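Side-chain contacts in 3-methylornithine synthase (Methanosarcina barkeri, PDB 3T7V), which isomerises L-lysine to (3R)-3-methyl-D-ornithine by a radical mechanism, using a [4Fe-4S] cluster and S-adenosylmethionine, in the biosynthesis of pyrrolysine: residues 171-176 with 185-190; 196-201 with 228-233; 312-315 with 319-322. All blocks are in the same frame, centred on the assembly; numbering follows the deposited sequence.

Interaction 1: residues 171-176 with 185-190. With SAM (S-adenosylmethionine), chain C.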
loop_
_atom_site.group_PDB
_atom_site.type_symbol
_atom_site.label_atom_id
_atom_site.label_comp_id
_atom_site.label_asym_id
_atom_site.label_seq_id
_atom_site.Cartn_x
_atom_site.Cartn_y
_atom_site.Cartn_z
ATOM N N GLU A 171 -5.943 1.239 8.513
ATOM C CA GLU A 171 -7.308 1.170 7.853
ATOM C C GLU A 171 -8.160 2.404 8.160
ATOM O O GLU A 171 -8.711 3.052 7.263
ATOM C CB GLU A 171 -8.165 -0.053 8.164
ATOM C CG GLU A 171 -7.480 -1.385 8.188
ATOM C CD GLU A 171 -6.669 -1.642 6.974
ATOM O OE1 GLU A 171 -6.799 -1.024 5.857
ATOM O OE2 GLU A 171 -5.793 -2.503 7.100
ATOM N N THR A 172 -8.229 2.732 9.435
ATOM C CA THR A 172 -8.950 3.945 9.871
ATOM C C THR A 172 -8.405 4.326 11.247
ATOM O O THR A 172 -8.137 3.450 12.083
ATOM C CB THR A 172 -10.467 3.668 9.944
ATOM O OG1 THR A 172 -11.127 4.819 10.415
ATOM C CG2 THR A 172 -10.814 2.494 10.857
ATOM N N TYR A 173 -8.404 5.609 11.545
ATOM C CA TYR A 173 -8.201 6.077 12.912
ATOM C C TYR A 173 -9.492 6.462 13.653
ATOM O O TYR A 173 -9.434 6.977 14.791
ATOM C CB TYR A 173 -7.248 7.306 12.946
ATOM C CG TYR A 173 -5.826 6.874 12.692
ATOM C CD1 TYR A 173 -5.368 6.579 11.398
ATOM C CD2 TYR A 173 -4.962 6.741 13.749
ATOM C CE1 TYR A 173 -4.040 6.087 11.186
ATOM C CE2 TYR A 173 -3.636 6.296 13.554
ATOM C CZ TYR A 173 -3.207 5.984 12.289
ATOM O OH TYR A 173 -1.928 5.509 12.124
ATOM N N ASP A 174 -10.632 6.175 13.023
ATOM C CA ASP A 174 -11.919 6.359 13.686
ATOM C C ASP A 174 -12.168 5.092 14.488
ATOM O O ASP A 174 -12.330 4.005 13.927
ATOM C CB ASP A 174 -12.943 6.498 12.537
ATOM C CG ASP A 174 -14.355 6.563 12.987
ATOM O OD1 ASP A 174 -14.659 6.295 14.160
ATOM O OD2 ASP A 174 -15.187 6.964 12.054
ATOM N N THR A 175 -12.126 5.193 15.822
ATOM C CA THR A 175 -12.168 4.008 16.660
ATOM C C THR A 175 -13.449 3.189 16.533
ATOM O O THR A 175 -13.373 1.893 16.490
ATOM C CB THR A 175 -11.785 4.373 18.105
ATOM O OG1 THR A 175 -12.528 5.531 18.500
ATOM C CG2 THR A 175 -10.340 4.770 18.074
ATOM N N GLU A 176 -14.543 3.925 16.272
ATOM C CA GLU A 176 -15.868 3.304 16.097
ATOM C C GLU A 176 -15.847 2.416 14.840
ATOM O O GLU A 176 -16.463 1.346 14.760
ATOM C CB GLU A 176 -16.955 4.394 15.921
ATOM C CG GLU A 176 -16.925 5.568 16.890
ATOM C CD GLU A 176 -17.510 5.215 18.239
ATOM O OE1 GLU A 176 -18.492 5.877 18.659
ATOM O OE2 GLU A 176 -16.981 4.276 18.875
ATOM N N GLN A 185 -8.609 -6.929 16.940
ATOM C CA GLN A 185 -7.239 -6.476 16.951
ATOM C C GLN A 185 -7.123 -5.169 17.738
ATOM O O GLN A 185 -8.041 -4.347 17.663
ATOM C CB GLN A 185 -6.774 -6.228 15.486
ATOM C CG GLN A 185 -6.682 -7.583 14.816
ATOM C CD GLN A 185 -6.697 -7.393 13.327
ATOM O OE1 GLN A 185 -5.893 -6.626 12.795
ATOM N NE2 GLN A 185 -7.681 -8.032 12.656
ATOM N N SER A 186 -6.024 -5.025 18.500
ATOM C CA SER A 186 -5.763 -3.787 19.228
ATOM C C SER A 186 -5.605 -2.626 18.209
ATOM O O SER A 186 -4.893 -2.753 17.201
ATOM C CB SER A 186 -4.340 -4.061 19.928
ATOM O OG SER A 186 -4.001 -2.910 20.568
ATOM N N PHE A 187 -6.120 -1.465 18.581
ATOM C CA PHE A 187 -5.871 -0.286 17.802
ATOM C C PHE A 187 -4.420 0.171 18.082
ATOM O O PHE A 187 -3.616 0.401 17.128
ATOM C CB PHE A 187 -6.859 0.778 18.236
ATOM C CG PHE A 187 -6.754 2.041 17.393
ATOM C CD1 PHE A 187 -7.591 2.186 16.290
ATOM C CD2 PHE A 187 -5.830 3.034 17.720
ATOM C CE1 PHE A 187 -7.504 3.335 15.473
ATOM C CE2 PHE A 187 -5.771 4.209 16.954
ATOM C CZ PHE A 187 -6.598 4.354 15.827
ATOM N N ASP A 188 -4.031 0.280 19.342
ATOM C CA ASP A 188 -2.708 0.816 19.654
ATOM C C ASP A 188 -1.620 -0.196 19.315
ATOM O O ASP A 188 -0.455 0.192 19.116
ATOM C CB ASP A 188 -2.645 1.223 21.128
ATOM C CG ASP A 188 -3.422 2.496 21.418
ATOM O OD1 ASP A 188 -3.726 3.271 20.473
ATOM O OD2 ASP A 188 -3.718 2.736 22.621
ATOM N N GLY A 189 -1.960 -1.480 19.238
ATOM C CA GLY A 189 -0.931 -2.510 18.930
ATOM C C GLY A 189 -0.246 -2.156 17.606
ATOM O O GLY A 189 0.955 -2.342 17.447
ATOM N N ARG A 190 -1.066 -1.787 16.588
ATOM C CA ARG A 190 -0.476 -1.528 15.257
ATOM C C ARG A 190 0.322 -0.235 15.303
ATOM O O ARG A 190 1.378 -0.137 14.657
ATOM C CB ARG A 190 -1.505 -1.477 14.087
ATOM C CG ARG A 190 -2.193 -2.823 13.894
ATOM C CD ARG A 190 -3.306 -2.832 12.887
ATOM N NE ARG A 190 -2.836 -2.896 11.502
ATOM C CZ ARG A 190 -2.517 -4.033 10.858
ATOM N NH1 ARG A 190 -2.440 -5.230 11.528
ATOM N NH2 ARG A 190 -2.254 -4.027 9.525
HETATM N N SAM C . -2.182 -9.565 6.896
HETATM C CA SAM C . -1.396 -8.427 6.998
HETATM C C SAM C . -2.114 -7.214 7.434
HETATM O O SAM C . -3.352 -7.245 7.592
HETATM O OXT SAM C . -1.399 -6.199 7.751
HETATM C CB SAM C . -1.082 -7.893 5.785
HETATM C CG SAM C . -2.051 -7.819 4.676
HETATM S SD SAM C . -2.221 -6.113 3.999
HETATM C CE SAM C . -1.608 -6.341 2.352
HETATM C "C5'" SAM C . -3.974 -6.038 3.701
HETATM C "C4'" SAM C . -4.441 -4.783 3.700
HETATM O "O4'" SAM C . -4.938 -5.043 2.240
HETATM C "C3'" SAM C . -5.344 -4.454 4.616
HETATM O "O3'" SAM C . -4.417 -3.621 5.326
HETATM C "C2'" SAM C . -6.101 -3.550 3.633
HETATM O "O2'" SAM C . -5.698 -2.143 3.693
HETATM C "C1'" SAM C . -6.004 -4.088 2.195
HETATM N N9 SAM C . -7.232 -4.903 1.872
HETATM C C8 SAM C . -7.634 -6.121 2.347
HETATM N N7 SAM C . -8.810 -6.427 1.820
HETATM C C5 SAM C . -9.172 -5.398 0.980
HETATM C C6 SAM C . -10.329 -5.145 0.228
HETATM N N6 SAM C . -11.361 -5.989 0.186
HETATM N N1 SAM C . -10.365 -4.042 -0.534
HETATM C C2 SAM C . -9.346 -3.133 -0.523
HETATM N N3 SAM C . -8.265 -3.288 0.280
HETATM C C4 SAM C . -8.186 -4.446 1.010
#
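An offset edge-to-face (T-shaped) aromatic pair, Y173 with F187, joins the loop running into helix 175-181 to the start of helix 187-200, beside the S-adenosylmethionine site of this radical SAM enzyme. The edge of F187 is directed at the face of Y173, with centroids 5.7 Å apart and planes at 83°; the closest atoms are F187 CZ and Y173 CD2, at 3.6 Å. With CG anti to the backbone N (chi1 -176°), the F187 ring extends from the first turn of its helix to 171-176. One of its faces takes a CH-pi contact from T175, whose CG2 is 4.2 Å from the F187 centroid but displaced toward the rim, while T172 O lies 3.5 Å from F187 CE1. Y173 OH bonds D206, and Y178 is a second edge-to-face partner for F187.

S186 OG caps helix 187-200 by accepting from G189 N; D174 caps helix 175-181 only weakly, through OD1 from E176 N. T172 OG1 accepts from D174 N in an ST turn. The site illustrates how packed loops at a barrel mouth can each present a charge to one cofactor. E171 grips the ribose with both carboxylate oxygens, OE1 taking O2' at 2.7 Å and OE2 taking O3' at 2.5 Å; OE2 also meets R182 in a salt bridge. R190, bent at chi3, sends NH2 to cofactor OXT over 2.9 Å, nearly straight and in the guanidinium plane, its NE anchored on Y169 O. E171 OE2 and R190 NH2 stay 4.6 Å apart, where the opposite charges probably still attract, though no N-H points at the oxygen.

Interaction 2: residues 196-201 with 228-233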
loop_
_atom_site.group_PDB
_atom_site.type_symbol
_atom_site.label_atom_id
_atom_site.label_comp_id
_atom_site.label_asym_id
_atom_site.label_seq_id
_atom_site.Cartn_x
_atom_site.Cartn_y
_atom_site.Cartn_z
ATOM N N PHE A 196 7.904 1.005 17.051
ATOM C CA PHE A 196 9.044 0.147 17.397
ATOM C C PHE A 196 9.906 -0.063 16.135
ATOM O O PHE A 196 11.130 -0.026 16.178
ATOM C CB PHE A 196 8.568 -1.203 17.967
ATOM C CG PHE A 196 9.726 -2.115 18.329
ATOM C CD1 PHE A 196 10.365 -1.943 19.552
ATOM C CD2 PHE A 196 10.186 -3.049 17.434
ATOM C CE1 PHE A 196 11.465 -2.776 19.890
ATOM C CE2 PHE A 196 11.275 -3.888 17.727
ATOM C CZ PHE A 196 11.915 -3.720 18.956
ATOM N N ALA A 197 9.228 -0.330 15.002
ATOM C CA ALA A 197 9.965 -0.573 13.771
ATOM C C ALA A 197 10.769 0.679 13.386
ATOM O O ALA A 197 11.979 0.526 13.013
ATOM C CB ALA A 197 8.968 -0.929 12.632
ATOM N N LYS A 198 10.183 1.891 13.503
ATOM C CA LYS A 198 10.948 3.133 13.140
ATOM C C LYS A 198 12.199 3.196 14.077
ATOM O O LYS A 198 13.299 3.563 13.636
ATOM C CB LYS A 198 10.086 4.350 13.325
ATOM C CG LYS A 198 9.157 4.539 12.164
ATOM C CD LYS A 198 9.748 5.596 11.201
ATOM C CE LYS A 198 9.021 6.924 11.337
ATOM N NZ LYS A 198 9.600 7.923 10.402
ATOM N N GLN A 199 12.055 2.803 15.355
ATOM C CA GLN A 199 13.231 2.863 16.252
ATOM C C GLN A 199 14.337 1.920 15.826
ATOM O O GLN A 199 15.544 2.142 16.116
ATOM C CB GLN A 199 12.774 2.510 17.676
ATOM C CG GLN A 199 11.952 3.633 18.247
ATOM C CD GLN A 199 11.198 3.275 19.506
ATOM O OE1 GLN A 199 10.528 4.136 20.095
ATOM N NE2 GLN A 199 11.365 2.051 19.981
ATOM N N GLN A 200 13.983 0.774 15.219
ATOM C CA GLN A 200 14.979 -0.170 14.715
ATOM C C GLN A 200 15.559 0.176 13.356
ATOM O O GLN A 200 16.450 -0.488 12.843
ATOM C CB GLN A 200 14.329 -1.542 14.622
ATOM C CG GLN A 200 14.042 -2.200 15.961
ATOM C CD GLN A 200 15.315 -2.452 16.792
ATOM O OE1 GLN A 200 16.375 -2.815 16.278
ATOM N NE2 GLN A 200 15.155 -2.388 18.107
ATOM N N GLY A 201 15.031 1.257 12.806
ATOM C CA GLY A 201 15.532 1.761 11.532
ATOM C C GLY A 201 14.649 1.573 10.302
ATOM O O GLY A 201 15.005 2.036 9.202
ATOM N N THR A 228 0.297 11.958 12.436
ATOM C CA THR A 228 0.862 12.072 13.768
ATOM C C THR A 228 2.150 11.282 13.932
ATOM O O THR A 228 3.068 11.774 14.552
ATOM C CB THR A 228 -0.126 11.533 14.766
ATOM O OG1 THR A 228 -1.184 12.475 14.811
ATOM C CG2 THR A 228 0.532 11.423 16.142
ATOM N N ASN A 229 2.232 10.115 13.298
ATOM C CA ASN A 229 3.361 9.189 13.408
ATOM C C ASN A 229 4.506 9.329 12.334
ATOM O O ASN A 229 5.474 8.553 12.315
ATOM C CB ASN A 229 2.770 7.772 13.420
ATOM C CG ASN A 229 1.482 7.681 14.273
ATOM O OD1 ASN A 229 0.357 7.557 13.746
ATOM N ND2 ASN A 229 1.652 7.778 15.603
ATOM N N ASP A 230 4.420 10.324 11.461
ATOM C CA ASP A 230 5.510 10.612 10.503
ATOM C C ASP A 230 5.873 9.399 9.593
ATOM O O ASP A 230 7.020 8.932 9.512
ATOM C CB ASP A 230 6.769 11.137 11.246
ATOM C CG ASP A 230 7.733 11.872 10.339
ATOM O OD1 ASP A 230 7.265 12.545 9.392
ATOM O OD2 ASP A 230 8.971 11.799 10.591
ATOM N N PRO A 231 4.883 8.827 8.935
ATOM C CA PRO A 231 5.174 7.664 8.077
ATOM C C PRO A 231 5.969 8.082 6.842
ATOM O O PRO A 231 5.893 9.210 6.350
ATOM C CB PRO A 231 3.790 7.182 7.678
ATOM C CG PRO A 231 2.978 8.428 7.704
ATOM C CD PRO A 231 3.492 9.252 8.841
ATOM N N ASP A 232 6.724 7.126 6.304
ATOM C CA ASP A 232 7.516 7.333 5.074
ATOM C C ASP A 232 6.715 7.178 3.785
ATOM O O ASP A 232 7.055 7.752 2.755
ATOM C CB ASP A 232 8.710 6.381 5.094
ATOM C CG ASP A 232 9.512 6.561 6.359
ATOM O OD1 ASP A 232 10.317 7.515 6.356
ATOM O OD2 ASP A 232 9.274 5.870 7.422
ATOM N N MET A 233 5.607 6.438 3.869
ATOM C CA MET A 233 4.742 6.128 2.753
ATOM C C MET A 233 3.333 6.098 3.335
ATOM O O MET A 233 3.108 5.615 4.455
ATOM C CB MET A 233 5.126 4.754 2.136
ATOM C CG MET A 233 4.299 4.393 0.927
ATOM S SD MET A 233 5.084 2.961 0.166
ATOM C CE MET A 233 3.956 2.653 -1.130
#
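The flat groups that K198 meets are the carboxylates of D230 and D232 and the peptide carbonyl of D230, each approached at an oxygen. Together they make a surface salt-bridge network in the beta/alpha barrel, tying helix 187-200 to the loop that leads into strand 233-238. The firm link is the hydrogen bond from K198 NZ to D230 O, 2.9 Å, with a C=O...donor angle of 158° and the donor tilted 16° from the carbonyl plane. The two ion pairs are long: K198 NZ lies 3.6 Å from D232 OD2 and 3.9 Å from D230 OD2. K198 and D232 come from opposite directions; chi2 of the lysine (-99°) puts K198 CD 3.8 Å from D232 OD2, and a second bend at chi3 turns CE toward D230 O.

As often in such networks, each aspartate has its stronger partner elsewhere: D230 OD1 pairs with R272, and D232 OD2 accepts from V204 N on strand 203-210. A methionine in place of K198 would probably leave D230 O without its donor and strip both carboxylates of a countercharge, loosening the hold of the helix on the loop. Just before the ammonium, K198 CE passes 3.4 Å from D230 O.

Interaction 3: residues 312-315 with 319-322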
loop_
_atom_site.group_PDB
_atom_site.type_symbol
_atom_site.label_atom_id
_atom_site.label_comp_id
_atom_site.label_asym_id
_atom_site.label_seq_id
_atom_site.Cartn_x
_atom_site.Cartn_y
_atom_site.Cartn_z
ATOM N N ASN A 312 -7.694 -8.007 -5.512
ATOM C CA ASN A 312 -7.933 -8.891 -6.687
ATOM C C ASN A 312 -9.096 -8.381 -7.566
ATOM O O ASN A 312 -10.016 -9.129 -7.839
ATOM C CB ASN A 312 -8.108 -10.391 -6.286
ATOM C CG ASN A 312 -6.879 -10.947 -5.635
ATOM O OD1 ASN A 312 -6.919 -11.337 -4.441
ATOM N ND2 ASN A 312 -5.805 -10.935 -6.345
ATOM N N TYR A 313 -8.992 -7.134 -8.028
ATOM C CA TYR A 313 -10.062 -6.591 -8.910
ATOM C C TYR A 313 -10.235 -7.447 -10.166
ATOM O O TYR A 313 -11.353 -7.482 -10.730
ATOM C CB TYR A 313 -9.774 -5.137 -9.327
ATOM C CG TYR A 313 -8.931 -5.077 -10.584
ATOM C CD1 TYR A 313 -9.556 -4.857 -11.836
ATOM C CD2 TYR A 313 -7.537 -5.279 -10.569
ATOM C CE1 TYR A 313 -8.810 -4.865 -13.014
ATOM C CE2 TYR A 313 -6.784 -5.281 -11.738
ATOM C CZ TYR A 313 -7.438 -5.118 -12.956
ATOM O OH TYR A 313 -6.699 -5.148 -14.113
ATOM N N ASP A 314 -9.159 -8.142 -10.592
ATOM C CA ASP A 314 -9.067 -8.928 -11.792
ATOM C C ASP A 314 -9.281 -10.428 -11.582
ATOM O O ASP A 314 -8.917 -11.218 -12.448
ATOM C CB ASP A 314 -7.711 -8.643 -12.473
ATOM C CG ASP A 314 -6.487 -8.791 -11.519
ATOM O OD1 ASP A 314 -6.665 -9.000 -10.270
ATOM O OD2 ASP A 314 -5.370 -8.585 -12.016
ATOM N N ARG A 315 -9.909 -10.809 -10.467
ATOM C CA ARG A 315 -10.154 -12.222 -10.088
ATOM C C ARG A 315 -10.939 -12.928 -11.158
ATOM O O ARG A 315 -10.675 -14.103 -11.409
ATOM C CB ARG A 315 -10.919 -12.285 -8.738
ATOM C CG ARG A 315 -11.121 -13.669 -8.073
ATOM C CD ARG A 315 -11.890 -13.518 -6.745
ATOM N NE ARG A 315 -10.976 -13.228 -5.624
ATOM C CZ ARG A 315 -9.979 -14.033 -5.244
ATOM N NH1 ARG A 315 -9.740 -15.206 -5.846
ATOM N NH2 ARG A 315 -9.201 -13.680 -4.235
ATOM N N GLU A 319 -7.339 -13.195 -18.264
ATOM C CA GLU A 319 -5.913 -12.820 -18.371
ATOM C C GLU A 319 -5.669 -11.574 -17.500
ATOM O O GLU A 319 -6.397 -10.590 -17.636
ATOM C CB GLU A 319 -5.522 -12.463 -19.803
ATOM C CG GLU A 319 -5.849 -13.538 -20.835
ATOM C CD GLU A 319 -4.971 -14.783 -20.713
ATOM O OE1 GLU A 319 -3.833 -14.657 -20.214
ATOM O OE2 GLU A 319 -5.411 -15.888 -21.121
ATOM N N ARG A 320 -4.671 -11.612 -16.602
ATOM C CA ARG A 320 -4.376 -10.468 -15.776
ATOM C C ARG A 320 -3.206 -9.731 -16.473
ATOM O O ARG A 320 -2.453 -10.368 -17.210
ATOM C CB ARG A 320 -3.940 -10.955 -14.389
ATOM C CG ARG A 320 -5.042 -11.662 -13.636
ATOM C CD ARG A 320 -4.537 -11.819 -12.184
ATOM N NE ARG A 320 -3.359 -12.686 -12.117
ATOM C CZ ARG A 320 -2.705 -13.004 -10.998
ATOM N NH1 ARG A 320 -3.133 -12.540 -9.852
ATOM N NH2 ARG A 320 -1.635 -13.815 -11.038
ATOM N N ASP A 321 -3.063 -8.419 -16.239
ATOM C CA ASP A 321 -2.058 -7.551 -16.863
ATOM C C ASP A 321 -1.496 -6.796 -15.626
ATOM O O ASP A 321 -1.941 -5.734 -15.212
ATOM C CB ASP A 321 -2.805 -6.573 -17.775
ATOM C CG ASP A 321 -1.897 -5.651 -18.559
ATOM O OD1 ASP A 321 -0.686 -5.910 -18.574
ATOM O OD2 ASP A 321 -2.421 -4.675 -19.176
ATOM N N ARG A 322 -0.480 -7.405 -15.029
ATOM C CA ARG A 322 0.097 -7.009 -13.739
ATOM C C ARG A 322 1.632 -6.983 -13.847
ATOM O O ARG A 322 2.265 -6.820 -12.799
ATOM C CB ARG A 322 -0.273 -8.052 -12.649
ATOM C CG ARG A 322 -1.749 -8.175 -12.309
ATOM C CD ARG A 322 -1.958 -7.224 -11.189
ATOM N NE ARG A 322 -3.224 -7.504 -10.484
ATOM C CZ ARG A 322 -3.432 -7.340 -9.172
ATOM N NH1 ARG A 322 -2.465 -6.844 -8.394
ATOM N NH2 ARG A 322 -4.615 -7.644 -8.656
HETATM O O HOH W 1 -5.081 -7.350 -14.414
HETATM O O HOH W 2 -4.090 -4.166 -15.483
HETATM O O HOH W 3 -5.643 -11.263 -9.047
#
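D314 can be followed outward from its CB, which packs 4.2 Å from R320 CG and lies over one face of the Y313 ring, offset toward the rim. CB already points at 319-322, and chi1 (52°) sets the carboxylate between R320 and R322. R322 comes from the opposite direction and grips it side-on. R322 NE meets D314 OD2 at 2.8 Å, almost linear at 176°, and R322 NH2 meets D314 OD1 at 2.9 Å; both come on the syn side but tilted out of the carboxylate plane, while the oxygens lie in the guanidinium plane. The salt bridge is bidentate, with the two planes 26° apart.

D314 OD2 also accepts from water 1, which bonds Y313 OH and D321 N, and it rests 3.3 Å from R320 CD. D314 OD1 accepts at 2.8 Å from water 3, itself an acceptor from R320 NH1, whose protein partner is L307 O. The case exemplifies a buried acid well supplied with donors, and the two arginines nearby would probably favour its charged form. The type I turn 312-315 is thereby fastened to R322, which also bonds S299 O and pairs with D279, both of the methylornithine pocket, consistent with a second-shell arginine behind that pocket.

How the interactions relate
Two of the three contacts adjoin the bound small molecules, and the third lies away from them. Interactions 1 and 2 illustrate how one helix, 187-200, can serve a cofactor at its first turn and plain packing at its last. Their centres are about 17 Å apart, yet they touch, since Y173 packs on N229. Interaction 3 stands apart, its nearest atoms about 13 Å from interaction 1; its centre is about 32 Å from that of interaction 2, on the opposite side of the chain's centre. Interaction 1 holds S-adenosylmethionine directly. In interaction 3 the side chain of R322 is about 5 Å from the bound 5-amino-D-isoleucine, the methylornithine; the side chain of D232 is about 13 Å from it.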